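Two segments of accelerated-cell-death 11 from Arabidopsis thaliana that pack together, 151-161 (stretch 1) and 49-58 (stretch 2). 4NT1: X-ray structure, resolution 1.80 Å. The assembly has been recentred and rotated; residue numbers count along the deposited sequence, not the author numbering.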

# COMPACT_ATOMS: atom_id res chain seq x y z
N ALA A 151 5.01 -12.84 15.69
CA ALA A 151 6.29 -12.60 15.03
C ALA A 151 6.51 -11.12 14.74
O ALA A 151 7.61 -10.59 14.91
CB ALA A 151 6.38 -13.42 13.74
N VAL A 152 5.45 -10.45 14.28
CA VAL A 152 5.51 -9.02 13.98
C VAL A 152 5.89 -8.24 15.23
O VAL A 152 6.82 -7.44 15.23
CB VAL A 152 4.17 -8.52 13.40
CG1 VAL A 152 4.09 -7.00 13.40
CG2 VAL A 152 3.95 -9.10 11.99
N SER A 153 5.19 -8.51 16.32
CA SER A 153 5.42 -7.79 17.58
C SER A 153 6.87 -7.92 18.06
O SER A 153 7.39 -7.02 18.72
CB SER A 153 4.47 -8.30 18.67
OG SER A 153 4.84 -9.59 19.13
N LEU A 154 7.51 -9.03 17.73
CA LEU A 154 8.87 -9.27 18.21
C LEU A 154 9.89 -8.51 17.36
O LEU A 154 10.97 -8.16 17.83
CB LEU A 154 9.17 -10.77 18.25
CG LEU A 154 8.28 -11.57 19.21
CD1 LEU A 154 8.61 -13.06 19.16
CD2 LEU A 154 8.41 -11.03 20.63
N GLY A 155 9.53 -8.24 16.11
CA GLY A 155 10.42 -7.52 15.22
C GLY A 155 10.42 -6.02 15.39
O GLY A 155 11.26 -5.32 14.81
N MET A 156 9.48 -5.50 16.18
CA MET A 156 9.33 -4.06 16.35
C MET A 156 10.57 -3.39 16.96
O MET A 156 10.82 -2.22 16.70
CB MET A 156 8.08 -3.72 17.17
CG MET A 156 6.77 -3.91 16.43
SD MET A 156 6.62 -2.86 14.96
CE MET A 156 5.13 -3.54 14.25
N TYR A 157 11.32 -4.13 17.76
CA TYR A 157 12.51 -3.58 18.40
C TYR A 157 13.56 -3.23 17.35
O TYR A 157 14.44 -2.40 17.59
CB TYR A 157 13.11 -4.58 19.39
N ALA A 158 13.45 -3.88 16.20
CA ALA A 158 14.43 -3.73 15.13
C ALA A 158 14.00 -2.70 14.08
O ALA A 158 14.59 -2.63 13.01
CB ALA A 158 14.70 -5.07 14.48
N LEU A 159 12.98 -1.92 14.39
CA LEU A 159 12.64 -0.80 13.52
C LEU A 159 13.82 0.15 13.49
O LEU A 159 14.52 0.32 14.49
CB LEU A 159 11.42 -0.04 14.05
CG LEU A 159 10.05 -0.71 13.96
CD1 LEU A 159 9.07 -0.05 14.91
CD2 LEU A 159 9.52 -0.67 12.53
N PRO A 160 14.06 0.80 12.34
CA PRO A 160 15.05 1.87 12.34
C PRO A 160 14.54 3.03 13.20
O PRO A 160 13.33 3.14 13.39
CB PRO A 160 15.09 2.30 10.87
CG PRO A 160 13.73 1.97 10.35
CD PRO A 160 13.36 0.68 11.04
N THR A 161 15.43 3.87 13.71
CA THR A 161 15.01 5.13 14.31
C THR A 161 14.31 5.97 13.25
O THR A 161 14.53 5.78 12.05
CB THR A 161 16.20 5.92 14.87
OG1 THR A 161 16.96 6.47 13.79
CG2 THR A 161 17.10 5.01 15.71
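Stretch 2, residues 49-58: GCLGIAFKFA

Stretch 2 packs on stretch 1 through a close approach of two backbones at Gly155 and Ala54, surrounded by apolar side-chain contacts, with no direct hydrogen bond across it and two waters bridging backbone polar groups. The chains run in opposite senses: Gly155 lies over Ala54, CA to CA 3.9 Å, and farther along stretch 1 Leu159 lies beside the earlier Leu51, CA to CA 5.4 Å.

Stretch 1 enters as helix, has a 3-10 segment at Met156 and Tyr157, and ends extended from Leu159 to Thr161. Stretch 2 begins as helix, breaks at Gly52, passes through a short 3-10 segment that includes Ala54, and is helical again by Ala58. Gly52 has phi 93° and psi -165°, where a CB would jam against the preceding carbonyl. Gly155 permits the close backbone approach, since an ideal CB on it would lie 2.6 Å from Ala54 CA. The small Ala54 fits here, its CB 3.5 Å from Gly155 C.

Larger side chains fill the flanks. Branched, apolar Val152 meets the Phe57 ring, CG2 3.9 Å from Phe57 CD2, and the flexible Met156 brings CE to 3.9 Å from Phe55 CZ. Leu159 CD2 meets the edge of the Phe55 ring, 4.1 Å from CE1, while the compact Pro160 ring, with no NH to satisfy, lies against carbonyls near the end of the helix, CG 3.5 Å from Cys50 O.

Water 1 donates to Leu51 O and Gly155 O and accepts from Ala54 N; water 2 links Ile53 N to Ala158 O.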

# COMPACT_ATOMS: atom_id res chain seq x y z
N GLY A 49 10.86 -3.13 3.43
CA GLY A 49 12.19 -3.60 3.77
C GLY A 49 12.88 -2.62 4.69
O GLY A 49 13.62 -3.02 5.59
N CYS A 50 12.63 -1.33 4.47
CA CYS A 50 13.18 -0.28 5.32
C CYS A 50 12.78 -0.46 6.78
O CYS A 50 13.58 -0.19 7.66
CB CYS A 50 12.74 1.10 4.83
SG CYS A 50 13.54 1.64 3.31
N LEU A 51 11.55 -0.91 7.02
CA LEU A 51 11.04 -1.06 8.38
C LEU A 51 11.64 -2.25 9.13
O LEU A 51 11.54 -2.35 10.36
CB LEU A 51 9.52 -1.17 8.38
CG LEU A 51 8.81 0.02 7.74
CD1 LEU A 51 7.31 -0.20 7.73
CD2 LEU A 51 9.18 1.28 8.49
N GLY A 52 12.27 -3.17 8.39
CA GLY A 52 12.96 -4.28 9.02
C GLY A 52 12.15 -5.56 9.18
O GLY A 52 11.08 -5.73 8.59
N ILE A 53 12.67 -6.45 10.01
CA ILE A 53 12.14 -7.81 10.12
C ILE A 53 10.68 -7.91 10.57
O ILE A 53 10.00 -8.87 10.25
CB ILE A 53 13.05 -8.69 11.02
CG1 ILE A 53 12.48 -10.10 11.16
CG2 ILE A 53 13.25 -8.04 12.39
CD1 ILE A 53 12.46 -10.87 9.86
N ALA A 54 10.18 -6.90 11.29
CA ALA A 54 8.79 -6.93 11.71
C ALA A 54 7.88 -7.10 10.50
O ALA A 54 6.82 -7.71 10.57
CB ALA A 54 8.42 -5.66 12.48
N PHE A 55 8.33 -6.55 9.37
CA PHE A 55 7.51 -6.49 8.17
C PHE A 55 7.96 -7.45 7.07
O PHE A 55 7.65 -7.24 5.89
CB PHE A 55 7.40 -5.05 7.66
CG PHE A 55 6.65 -4.16 8.61
CD1 PHE A 55 7.31 -3.54 9.66
CD2 PHE A 55 5.28 -4.01 8.50
CE1 PHE A 55 6.62 -2.75 10.56
CE2 PHE A 55 4.57 -3.22 9.39
CZ PHE A 55 5.25 -2.59 10.43
N LYS A 56 8.65 -8.52 7.46
CA LYS A 56 9.01 -9.57 6.51
C LYS A 56 7.79 -10.15 5.79
O LYS A 56 7.90 -10.57 4.63
CB LYS A 56 9.79 -10.67 7.22
CG LYS A 56 10.23 -11.82 6.34
CD LYS A 56 11.15 -12.75 7.13
CE LYS A 56 11.18 -14.16 6.54
NZ LYS A 56 12.07 -15.07 7.32
N PHE A 57 6.64 -10.17 6.46
CA PHE A 57 5.41 -10.71 5.87
C PHE A 57 5.06 -10.00 4.57
O PHE A 57 4.44 -10.58 3.68
CB PHE A 57 4.23 -10.61 6.86
CG PHE A 57 3.71 -9.20 7.07
CD1 PHE A 57 2.78 -8.65 6.20
CD2 PHE A 57 4.15 -8.44 8.14
CE1 PHE A 57 2.31 -7.36 6.38
CE2 PHE A 57 3.68 -7.15 8.33
CZ PHE A 57 2.76 -6.61 7.45
N ALA A 58 5.44 -8.73 4.49
CA ALA A 58 5.06 -7.91 3.35
C ALA A 58 5.75 -8.35 2.07
O ALA A 58 5.32 -8.02 0.97
CB ALA A 58 5.37 -6.46 3.66
O HOH W 1 11.50 -4.47 12.14
O HOH W 2 15.33 -5.19 11.15